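Local coordinates for regulatory protein YycH-like domain-containing protein (Eubacterium rectale, PDB 5COZ) that is of unknown function but, as a YycH-like domain protein made with a signal peptide, may act in regulation at the cell envelope, at residues A[78-81]-A[82-86]; A[167-170]-A[171-175]; A[218-222]-A[223-227]. All coordinates share one frame; numbering follows the deposited sequence.

Overall arrangement
Contacts 1, 2 and 3 follow one another along a single chain without overlapping. Contacts 1 and 2 are turns of two helices, 73-87 and 165-178, that both pack on the large antiparallel sheet and share its strand 252-258; their centres lie 16 Å apart and their nearest atoms about 4 Å. Contact 3 is the tight hairpin at the end of strand 211-220, centred 23 Å from contact 1 and 19 Å from contact 2. Strand 211-220 also carries Phe214, against which contact 2 packs, while the hairpin reaches strands 295-311 and 314-330 of the mixed sheet. The helices thus cover one sheet, and the hairpin bridges it to the other.

Contact 1. Residues A[78-81]-A[82-86]; sequences DLME and KLAKA
Lys82 N, Leu83 N, Ala84 N and Lys85 N donate in turn to Asp78 O, Leu79 O, Met80 O and Glu81 O, the i to i+4 bonding of a regular alpha-helix, here the later part of helix 73-87. The bond from Leu83 N to Leu79 O is short at 2.9 Å and nearly straight, with an N-H...O angle of 166°, whereas Lys82 N lies 3.3 Å from Asp78 O. This longer bond goes with a carbonyl that also serves a water. The apolar side of the turn is made by Leu79 and Leu83, whose side chains cross obliquely, Leu79 CG 4.0 Å from Leu83 CD1. Leu79, with CG anti to its backbone N (chi1 177°), is directed along the helix to Leu83 one turn on. Both rest on strands 252-258, 116-120 and 125-128, where Ile258 and Ala125 touch each of them, and the helix thereby covers the antiparallel sheet. On another flank the selenium of Met80, a selenomethionine, approaches Ala84 CB at 4.4 Å, and both residues also reach strand 116-120. Lys85 points its amine elsewhere, into a salt bridge with Glu178. Lys82 runs back along the helix, extended until a bend at chi4 (76°) turns NZ toward the preceding turn. There NZ donates to a water 3.1 Å from it, and that water donates to Asp78 O at 2.7 Å. A leucine in place of Lys82 would probably leave the bridging water without its amine partner and Asp78 O with a less firmly fixed solvent contact. The amine does not pair directly with the carboxylate of the same aspartate: Lys82 NZ stands 5.5 Å from Asp78 OD2.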
ATOM      1  N   ASP A  78     -25.060   1.558  -0.944  1.00  8.86           N
ATOM      2  CA  ASP A  78     -24.549   2.781  -1.584  1.00  8.73           C
ATOM      3  C   ASP A  78     -23.127   2.540  -2.124  1.00 11.32           C
ATOM      4  O   ASP A  78     -22.822   2.961  -3.239  1.00 10.88           O
ATOM      5  CB  ASP A  78     -24.559   3.956  -0.595  1.00  9.57           C
ATOM      6  CG  ASP A  78     -25.947   4.494  -0.285  1.00 16.37           C
ATOM      7  OD1 ASP A  78     -26.881   4.249  -1.093  1.00 15.75           O
ATOM      8  OD2 ASP A  78     -26.082   5.225   0.715  1.00 22.26           O
ATOM      9  N   LEU A  79     -22.280   1.835  -1.342  1.00  8.36           N
ATOM     10  CA  LEU A  79     -20.936   1.510  -1.796  1.00  7.73           C
ATOM     11  C   LEU A  79     -21.023   0.538  -3.001  1.00  8.79           C
ATOM     12  O   LEU A  79     -20.318   0.707  -4.012  1.00  9.53           O
ATOM     13  CB  LEU A  79     -20.148   0.909  -0.644  1.00  8.14           C
ATOM     14  CG  LEU A  79     -18.723   0.437  -1.002  1.00 11.22           C
ATOM     15  CD1 LEU A  79     -17.894   1.576  -1.628  1.00 12.65           C
ATOM     16  CD2 LEU A  79     -18.033  -0.160   0.245  1.00 11.28           C
HETATM   17  N   MSE A  80     -21.922  -0.460  -2.923  1.00  7.31           N
HETATM   18  CA  MSE A  80     -22.134  -1.388  -4.006  1.00  6.67           C
HETATM   19  C   MSE A  80     -22.436  -0.631  -5.323  1.00  9.84           C
HETATM   20  O   MSE A  80     -21.894  -0.994  -6.361  1.00 11.14           O
HETATM   21  CB  MSE A  80     -23.267  -2.402  -3.668  1.00  7.07           C
HETATM   22  CG  MSE A  80     -23.612  -3.340  -4.845  1.00  9.56           C
HETATM   23 SE   MSE A  80     -24.921  -2.589  -6.103  0.75 11.05          SE
HETATM   24  CE  MSE A  80     -26.462  -2.493  -4.844  1.00  9.93           C
ATOM     25  N   GLU A  81     -23.311   0.391  -5.293  1.00  8.82           N
ATOM     26  CA  GLU A  81     -23.651   1.066  -6.542  1.00  8.95           C
ATOM     27  C   GLU A  81     -22.458   1.813  -7.108  1.00 12.65           C
ATOM     28  O   GLU A  81     -22.299   1.810  -8.324  1.00 11.95           O
ATOM     29  CB  GLU A  81     -24.827   2.032  -6.353  1.00 10.49           C
ATOM     30  CG  GLU A  81     -26.123   1.318  -6.017  1.00 10.92           C
ATOM     31  CD  GLU A  81     -27.315   2.196  -6.336  1.00 11.71           C
ATOM     32  OE1 GLU A  81     -27.497   2.559  -7.525  1.00 14.75           O
ATOM     33  OE2 GLU A  81     -28.064   2.534  -5.386  1.00 13.25           O
ATOM     34  N   LYS A  82     -21.624   2.412  -6.235  1.00 11.66           N
ATOM     35  CA  LYS A  82     -20.429   3.116  -6.721  1.00 12.10           C
ATOM     36  C   LYS A  82     -19.465   2.111  -7.344  1.00 14.16           C
ATOM     37  O   LYS A  82     -18.929   2.373  -8.420  1.00 13.61           O
ATOM     38  CB  LYS A  82     -19.759   3.883  -5.600  1.00 12.57           C
ATOM     39  CG  LYS A  82     -20.608   5.034  -5.084  1.00 14.57           C
ATOM     40  CD  LYS A  82     -19.940   5.636  -3.862  1.00 18.91           C
ATOM     41  CE  LYS A  82     -20.658   6.840  -3.311  1.00 35.41           C
ATOM     42  NZ  LYS A  82     -21.876   6.457  -2.555  1.00 48.90           N
ATOM     43  N   LEU A  83     -19.292   0.929  -6.711  1.00 11.01           N
ATOM     44  CA  LEU A  83     -18.424  -0.103  -7.280  1.00 11.09           C
ATOM     45  C   LEU A  83     -18.984  -0.660  -8.579  1.00 13.36           C
ATOM     46  O   LEU A  83     -18.211  -0.939  -9.501  1.00 13.72           O
ATOM     47  CB  LEU A  83     -18.208  -1.239  -6.287  1.00 10.45           C
ATOM     48  CG  LEU A  83     -17.451  -0.844  -5.018  1.00 12.00           C
ATOM     49  CD1 LEU A  83     -17.508  -1.960  -4.005  1.00 11.79           C
ATOM     50  CD2 LEU A  83     -15.986  -0.476  -5.329  1.00 13.35           C
ATOM     51  N   ALA A  84     -20.323  -0.847  -8.668  1.00 10.22           N
ATOM     52  CA  ALA A  84     -20.967  -1.338  -9.880  1.00 10.98           C
ATOM     53  C   ALA A  84     -20.786  -0.337 -11.031  1.00 15.73           C
ATOM     54  O   ALA A  84     -20.565  -0.777 -12.157  1.00 16.67           O
ATOM     55  CB  ALA A  84     -22.463  -1.588  -9.620  1.00 11.45           C
ATOM     56  N   LYS A  85     -20.833   0.985 -10.741  1.00 13.80           N
ATOM     57  CA  LYS A  85     -20.606   2.012 -11.778  1.00 14.49           C
ATOM     58  C   LYS A  85     -19.169   1.880 -12.321  1.00 19.33           C
ATOM     59  O   LYS A  85     -18.943   1.841 -13.535  1.00 19.61           O
ATOM     60  CB  LYS A  85     -20.849   3.421 -11.206  1.00 16.03           C
ATOM     61  CG  LYS A  85     -20.715   4.543 -12.246  1.00 27.98           C
ATOM     62  CD  LYS A  85     -20.482   5.890 -11.583  1.00 39.39           C
ATOM     63  CE  LYS A  85     -20.211   7.012 -12.565  1.00 48.03           C
ATOM     64  NZ  LYS A  85     -18.846   6.932 -13.150  1.00 51.71           N
ATOM     65  N   ALA A  86     -18.203   1.738 -11.397  1.00 16.13           N
ATOM     66  CA  ALA A  86     -16.788   1.624 -11.761  1.00 15.50           C
ATOM     67  C   ALA A  86     -16.502   0.449 -12.712  1.00 17.65           C
ATOM     68  O   ALA A  86     -15.820   0.651 -13.722  1.00 18.05           O
ATOM     69  CB  ALA A  86     -15.957   1.483 -10.496  1.00 15.64           C
TER
HETATM   70  O   HOH W   1     -24.148   5.134  -4.246  1.00 19.17           O

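Contact 2. Residues A[167-170]-A[171-175]; sequences EAEE and LAVKT
Helix 165-178 lies against the large antiparallel sheet, and two of its successive turns meet here through Leu171, Ala172, Val173 and Lys174, whose backbone N-H groups bond to Glu167 O, Ala168 O, Glu169 O and Glu170 O. On the sheet side, the small Ala168 and Ala172 touch Phe214 of strand 211-220, and the larger Leu171 reaches Ile253 of strand 252-258. Val173 faces outward and sits over the turn before it. Its first torsion (chi1 164°) puts CG1 anti to the backbone N and CG2 anti to the carbonyl carbon, which brings CG2 to 3.3 Å from Glu169 O, beside the bond that Val173 N makes to the same oxygen at 2.9 Å. The same methyl meets the aliphatic part of Glu169, CG2 to Glu169 CG being 4.2 Å. The Glu169 chain is extended, and its OE2 is held outside this turn by Asn187 ND2. Lys174 contributes mainly its root, CB lying 3.4 Å from Glu170 O. Farther on, the buried Thr175 folds its hydroxyl back onto the helix, which satisfies that polar group beside Leu256. Leu171 O is therefore gripped twice, from opposite faces of its carbonyl plane: Thr175 N donates to it at 2.9 Å, and Thr175 OG1 at 2.7 Å.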
ATOM      1  N   GLU A 167      -3.937   9.780 -18.572  1.00 15.08           N
ATOM      2  CA  GLU A 167      -5.380   9.639 -18.672  1.00 15.79           C
ATOM      3  C   GLU A 167      -5.886   8.558 -17.691  1.00 16.49           C
ATOM      4  O   GLU A 167      -6.929   8.734 -17.061  1.00 16.25           O
ATOM      5  CB  GLU A 167      -5.804   9.337 -20.114  1.00 18.78           C
ATOM      6  CG  GLU A 167      -7.293   9.569 -20.327  1.00 33.02           C
ATOM      7  CD  GLU A 167      -7.846   9.356 -21.725  1.00 50.21           C
ATOM      8  OE1 GLU A 167      -7.176   9.758 -22.704  1.00 46.42           O
ATOM      9  OE2 GLU A 167      -8.989   8.859 -21.835  1.00 39.34           O
ATOM     10  N   ALA A 168      -5.127   7.458 -17.542  1.00 12.48           N
ATOM     11  CA  ALA A 168      -5.469   6.388 -16.621  1.00 11.34           C
ATOM     12  C   ALA A 168      -5.448   6.899 -15.163  1.00 12.91           C
ATOM     13  O   ALA A 168      -6.378   6.615 -14.410  1.00 11.73           O
ATOM     14  CB  ALA A 168      -4.487   5.229 -16.804  1.00 12.49           C
ATOM     15  N   GLU A 169      -4.452   7.736 -14.836  1.00 11.57           N
ATOM     16  CA  GLU A 169      -4.356   8.328 -13.495  1.00 10.89           C
ATOM     17  C   GLU A 169      -5.534   9.252 -13.220  1.00 15.56           C
ATOM     18  O   GLU A 169      -6.079   9.236 -12.116  1.00 14.18           O
ATOM     19  CB  GLU A 169      -3.038   9.073 -13.314  1.00 12.36           C
ATOM     20  CG  GLU A 169      -2.889   9.507 -11.865  1.00 18.92           C
ATOM     21  CD  GLU A 169      -1.587  10.158 -11.471  1.00 32.83           C
ATOM     22  OE1 GLU A 169      -0.631  10.141 -12.279  1.00 31.30           O
ATOM     23  OE2 GLU A 169      -1.511  10.646 -10.322  1.00 31.23           O
ATOM     24  N   GLU A 170      -5.969  10.010 -14.230  1.00 13.06           N
ATOM     25  CA  GLU A 170      -7.130  10.884 -14.060  1.00 14.38           C
ATOM     26  C   GLU A 170      -8.384  10.065 -13.737  1.00 15.73           C
ATOM     27  O   GLU A 170      -9.171  10.464 -12.872  1.00 14.60           O
ATOM     28  CB  GLU A 170      -7.339  11.739 -15.314  1.00 16.40           C
ATOM     29  CG  GLU A 170      -6.305  12.849 -15.426  1.00 28.91           C
ATOM     30  CD  GLU A 170      -6.220  13.632 -16.726  1.00 54.14           C
ATOM     31  OE1 GLU A 170      -6.857  13.226 -17.723  1.00 45.41           O
ATOM     32  OE2 GLU A 170      -5.473  14.638 -16.755  1.00 50.11           O
ATOM     33  N   LEU A 171      -8.555   8.883 -14.375  1.00 12.69           N
ATOM     34  CA  LEU A 171      -9.695   8.028 -14.074  1.00 12.43           C
ATOM     35  C   LEU A 171      -9.578   7.425 -12.658  1.00 13.94           C
ATOM     36  O   LEU A 171     -10.579   7.328 -11.944  1.00 13.98           O
ATOM     37  CB  LEU A 171      -9.818   6.923 -15.134  1.00 13.38           C
ATOM     38  CG  LEU A 171     -10.968   5.927 -14.968  1.00 19.13           C
ATOM     39  CD1 LEU A 171     -12.341   6.626 -14.828  1.00 20.94           C
ATOM     40  CD2 LEU A 171     -10.949   4.914 -16.099  1.00 19.14           C
ATOM     41  N   ALA A 172      -8.358   7.040 -12.247  1.00 12.27           N
ATOM     42  CA  ALA A 172      -8.175   6.486 -10.888  1.00 10.94           C
ATOM     43  C   ALA A 172      -8.502   7.558  -9.814  1.00 11.25           C
ATOM     44  O   ALA A 172      -9.207   7.263  -8.852  1.00 11.24           O
ATOM     45  CB  ALA A 172      -6.756   5.978 -10.725  1.00 10.81           C
ATOM     46  N   VAL A 173      -8.069   8.827 -10.054  1.00 10.30           N
ATOM     47  CA  VAL A 173      -8.293   9.947  -9.123  1.00 10.40           C
ATOM     48  C   VAL A 173      -9.802  10.255  -9.050  1.00 13.60           C
ATOM     49  O   VAL A 173     -10.353  10.430  -7.959  1.00 12.65           O
ATOM     50  CB  VAL A 173      -7.435  11.166  -9.575  1.00 12.95           C
ATOM     51  CG1 VAL A 173      -7.905  12.463  -8.900  1.00 13.62           C
ATOM     52  CG2 VAL A 173      -5.949  10.918  -9.293  1.00 13.09           C
ATOM     53  N   LYS A 174     -10.470  10.261 -10.212  1.00 11.92           N
ATOM     54  CA  LYS A 174     -11.914  10.501 -10.298  1.00 11.37           C
ATOM     55  C   LYS A 174     -12.678   9.391  -9.554  1.00 13.31           C
ATOM     56  O   LYS A 174     -13.623   9.686  -8.822  1.00 14.08           O
ATOM     57  CB  LYS A 174     -12.341  10.586 -11.776  1.00 14.43           C
ATOM     58  CG  LYS A 174     -13.836  10.766 -12.020  1.00 21.96           C
ATOM     59  CD  LYS A 174     -14.124  10.533 -13.509  1.00 28.93           C
ATOM     60  CE  LYS A 174     -15.597  10.514 -13.849  1.00 44.38           C
ATOM     61  NZ  LYS A 174     -16.156  11.885 -13.947  1.00 55.76           N
ATOM     62  N   THR A 175     -12.208   8.131  -9.657  1.00 11.37           N
ATOM     63  CA  THR A 175     -12.875   7.005  -8.984  1.00 10.88           C
ATOM     64  C   THR A 175     -12.722   7.101  -7.458  1.00 12.16           C
ATOM     65  O   THR A 175     -13.687   6.877  -6.733  1.00 12.51           O
ATOM     66  CB  THR A 175     -12.335   5.672  -9.520  1.00 14.52           C
ATOM     67  OG1 THR A 175     -12.513   5.663 -10.943  1.00 15.33           O
ATOM     68  CG2 THR A 175     -13.054   4.465  -8.922  1.00 15.25           C
TER

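Contact 3. Residues A[218-222]-A[223-227]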
ATOM      1  N   PRO A 218      -5.112   5.745   1.051  1.00  4.92           N
ATOM      2  CA  PRO A 218      -6.054   6.455   1.950  1.00  5.47           C
ATOM      3  C   PRO A 218      -5.284   7.167   3.056  1.00  6.31           C
ATOM      4  O   PRO A 218      -4.356   6.593   3.650  1.00  6.48           O
ATOM      5  CB  PRO A 218      -6.916   5.330   2.506  1.00  6.37           C
ATOM      6  CG  PRO A 218      -6.966   4.346   1.333  1.00  7.69           C
ATOM      7  CD  PRO A 218      -5.534   4.341   0.831  1.00  5.82           C
ATOM      8  N   ASP A 219      -5.642   8.438   3.306  1.00  6.00           N
ATOM      9  CA  ASP A 219      -4.875   9.205   4.253  1.00  5.72           C
ATOM     10  C   ASP A 219      -5.737  10.090   5.132  1.00  7.82           C
ATOM     11  O   ASP A 219      -6.955  10.180   4.954  1.00  8.10           O
ATOM     12  CB  ASP A 219      -3.865  10.081   3.463  1.00  6.67           C
ATOM     13  CG  ASP A 219      -4.394  11.228   2.619  1.00 11.01           C
ATOM     14  OD1 ASP A 219      -5.589  11.196   2.230  1.00  9.91           O
ATOM     15  OD2 ASP A 219      -3.595  12.142   2.300  1.00 12.15           O
ATOM     16  N   VAL A 220      -5.083  10.750   6.096  1.00  6.23           N
ATOM     17  CA  VAL A 220      -5.725  11.725   6.973  1.00  6.17           C
ATOM     18  C   VAL A 220      -4.610  12.720   7.319  1.00  8.65           C
ATOM     19  O   VAL A 220      -3.455  12.305   7.477  1.00  6.99           O
ATOM     20  CB  VAL A 220      -6.446  11.059   8.181  1.00  8.88           C
ATOM     21  CG1 VAL A 220      -5.479  10.370   9.137  1.00 10.08           C
ATOM     22  CG2 VAL A 220      -7.331  12.064   8.923  1.00  8.73           C
ATOM     23  N   TYR A 221      -4.911  14.024   7.296  1.00  7.33           N
ATOM     24  CA  TYR A 221      -3.896  15.076   7.515  1.00  7.32           C
ATOM     25  C   TYR A 221      -2.712  14.903   6.553  1.00  9.00           C
ATOM     26  O   TYR A 221      -1.560  15.222   6.888  1.00  9.76           O
ATOM     27  CB  TYR A 221      -3.452  15.150   8.984  1.00  8.06           C
ATOM     28  CG  TYR A 221      -4.623  15.514   9.868  1.00  8.83           C
ATOM     29  CD1 TYR A 221      -5.213  16.772   9.790  1.00  9.34           C
ATOM     30  CD2 TYR A 221      -5.175  14.581  10.742  1.00 10.24           C
ATOM     31  CE1 TYR A 221      -6.351  17.084  10.535  1.00 11.28           C
ATOM     32  CE2 TYR A 221      -6.288  14.890  11.518  1.00 10.96           C
ATOM     33  CZ  TYR A 221      -6.872  16.140  11.409  1.00 15.05           C
ATOM     34  OH  TYR A 221      -7.980  16.432  12.149  1.00 17.08           O
ATOM     35  N   GLY A 222      -3.018  14.416   5.349  1.00  5.98           N
ATOM     36  CA  GLY A 222      -2.013  14.253   4.301  1.00  6.22           C
ATOM     37  C   GLY A 222      -1.065  13.081   4.445  1.00  9.16           C
ATOM     38  O   GLY A 222      -0.185  12.930   3.606  1.00  8.76           O
ATOM     39  N   ILE A 223      -1.258  12.248   5.472  1.00  6.74           N
ATOM     40  CA  ILE A 223      -0.351  11.147   5.785  1.00  5.67           C
ATOM     41  C   ILE A 223      -1.113   9.844   5.612  1.00  6.74           C
ATOM     42  O   ILE A 223      -2.208   9.690   6.177  1.00  6.33           O
ATOM     43  CB  ILE A 223       0.216  11.338   7.216  1.00  6.67           C
ATOM     44  CG1 ILE A 223       1.047  12.631   7.259  1.00  8.44           C
ATOM     45  CG2 ILE A 223       1.053  10.105   7.616  1.00  7.11           C
ATOM     46  CD1 ILE A 223       1.471  13.050   8.689  1.00  9.34           C
ATOM     47  N   PRO A 224      -0.553   8.902   4.840  1.00  5.82           N
ATOM     48  CA  PRO A 224      -1.282   7.653   4.602  1.00  5.18           C
ATOM     49  C   PRO A 224      -1.268   6.718   5.796  1.00  6.70           C
ATOM     50  O   PRO A 224      -0.264   6.658   6.530  1.00  6.90           O
ATOM     51  CB  PRO A 224      -0.531   7.019   3.420  1.00  6.25           C
ATOM     52  CG  PRO A 224       0.901   7.464   3.616  1.00  7.94           C
ATOM     53  CD  PRO A 224       0.753   8.915   4.151  1.00  6.29           C
ATOM     54  N   TYR A 225      -2.334   5.925   5.942  1.00  5.81           N
ATOM     55  CA  TYR A 225      -2.259   4.843   6.913  1.00  5.97           C
ATOM     56  C   TYR A 225      -1.157   3.886   6.470  1.00  7.03           C
ATOM     57  O   TYR A 225      -0.820   3.786   5.273  1.00  7.59           O
ATOM     58  CB  TYR A 225      -3.593   4.077   7.067  1.00  7.63           C
ATOM     59  CG  TYR A 225      -4.793   4.960   7.177  1.00 10.78           C
ATOM     60  CD1 TYR A 225      -4.980   5.779   8.282  1.00 12.83           C
ATOM     61  CD2 TYR A 225      -5.785   4.935   6.199  1.00 12.69           C
ATOM     62  CE1 TYR A 225      -6.091   6.635   8.371  1.00 14.06           C
ATOM     63  CE2 TYR A 225      -6.891   5.768   6.277  1.00 14.24           C
ATOM     64  CZ  TYR A 225      -7.014   6.642   7.347  1.00 16.35           C
ATOM     65  OH  TYR A 225      -8.139   7.407   7.430  1.00 18.65           O
ATOM     66  N   SER A 226      -0.603   3.193   7.434  1.00  6.50           N
ATOM     67  CA  SER A 226       0.564   2.355   7.268  1.00  7.19           C
ATOM     68  C   SER A 226       0.485   1.378   6.086  1.00  7.75           C
ATOM     69  O   SER A 226      -0.529   0.678   5.901  1.00  7.74           O
ATOM     70  CB  SER A 226       0.791   1.590   8.566  1.00 11.16           C
ATOM     71  OG  SER A 226       1.752   0.562   8.418  1.00 21.06           O
ATOM     72  N   ARG A 227       1.584   1.338   5.322  1.00  6.77           N
ATOM     73  CA  ARG A 227       1.797   0.424   4.201  1.00  7.04           C
ATOM     74  C   ARG A 227       2.661  -0.763   4.631  1.00  9.15           C
ATOM     75  O   ARG A 227       3.119  -1.523   3.792  1.00  8.96           O
ATOM     76  CB  ARG A 227       2.433   1.166   3.031  1.00  6.84           C
ATOM     77  CG  ARG A 227       1.451   2.172   2.417  1.00  9.67           C
ATOM     78  CD  ARG A 227       2.179   3.324   1.759  1.00  9.62           C
ATOM     79  NE  ARG A 227       3.014   2.959   0.615  1.00 10.46           N
ATOM     80  CZ  ARG A 227       4.336   3.159   0.543  1.00 11.70           C
ATOM     81  NH1 ARG A 227       5.016   3.537   1.616  1.00  7.31           N
ATOM     82  NH2 ARG A 227       4.987   2.947  -0.597  1.00 10.26           N
TER
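Tyr225 has CG anti to its carbonyl carbon (chi1 -45°), which folds its ring back across residues 218-220, and Val220 sets CG1 between its backbone N and carbonyl carbon (chi1 66°), which places this methyl against the ring. These groups belong to a tight beta hairpin whose type I' turn runs from Val220 to Ile223. The turn needs positive phi at both central residues, Tyr221 and Gly222, a conformation that glycine adopts readily. Val220 and Ile223 form an antiparallel hydrogen-bonded pair: Ile223 N donates to Val220 O at 3.0 Å, and Val220 N returns a bond to Ile223 O at 3.1 Å. In both, the donor stands above the plane of the accepting carbonyl. Asp219 pairs with Pro224 in the next, non-hydrogen-bonded position. Beyond it, Tyr225 N donates to Pro218 O at 3.1 Å, in the carbonyl plane, and Asn242 ND2 bonds both to Pro218 O and to Tyr225 O. Asp219 CA lies over one face of the ring, and Tyr262 packs with it edge-to-face. Val220 and Ile223 touch Tyr305 of the mixed sheet, so the hairpin joins the two sheets. Val220 crosses the tyrosine at about a right angle, CG1 3.9 Å from Tyr225 CE1, while Pro218 CB rests 3.8 Å from Tyr225 CE2, on the same side of the ring plane.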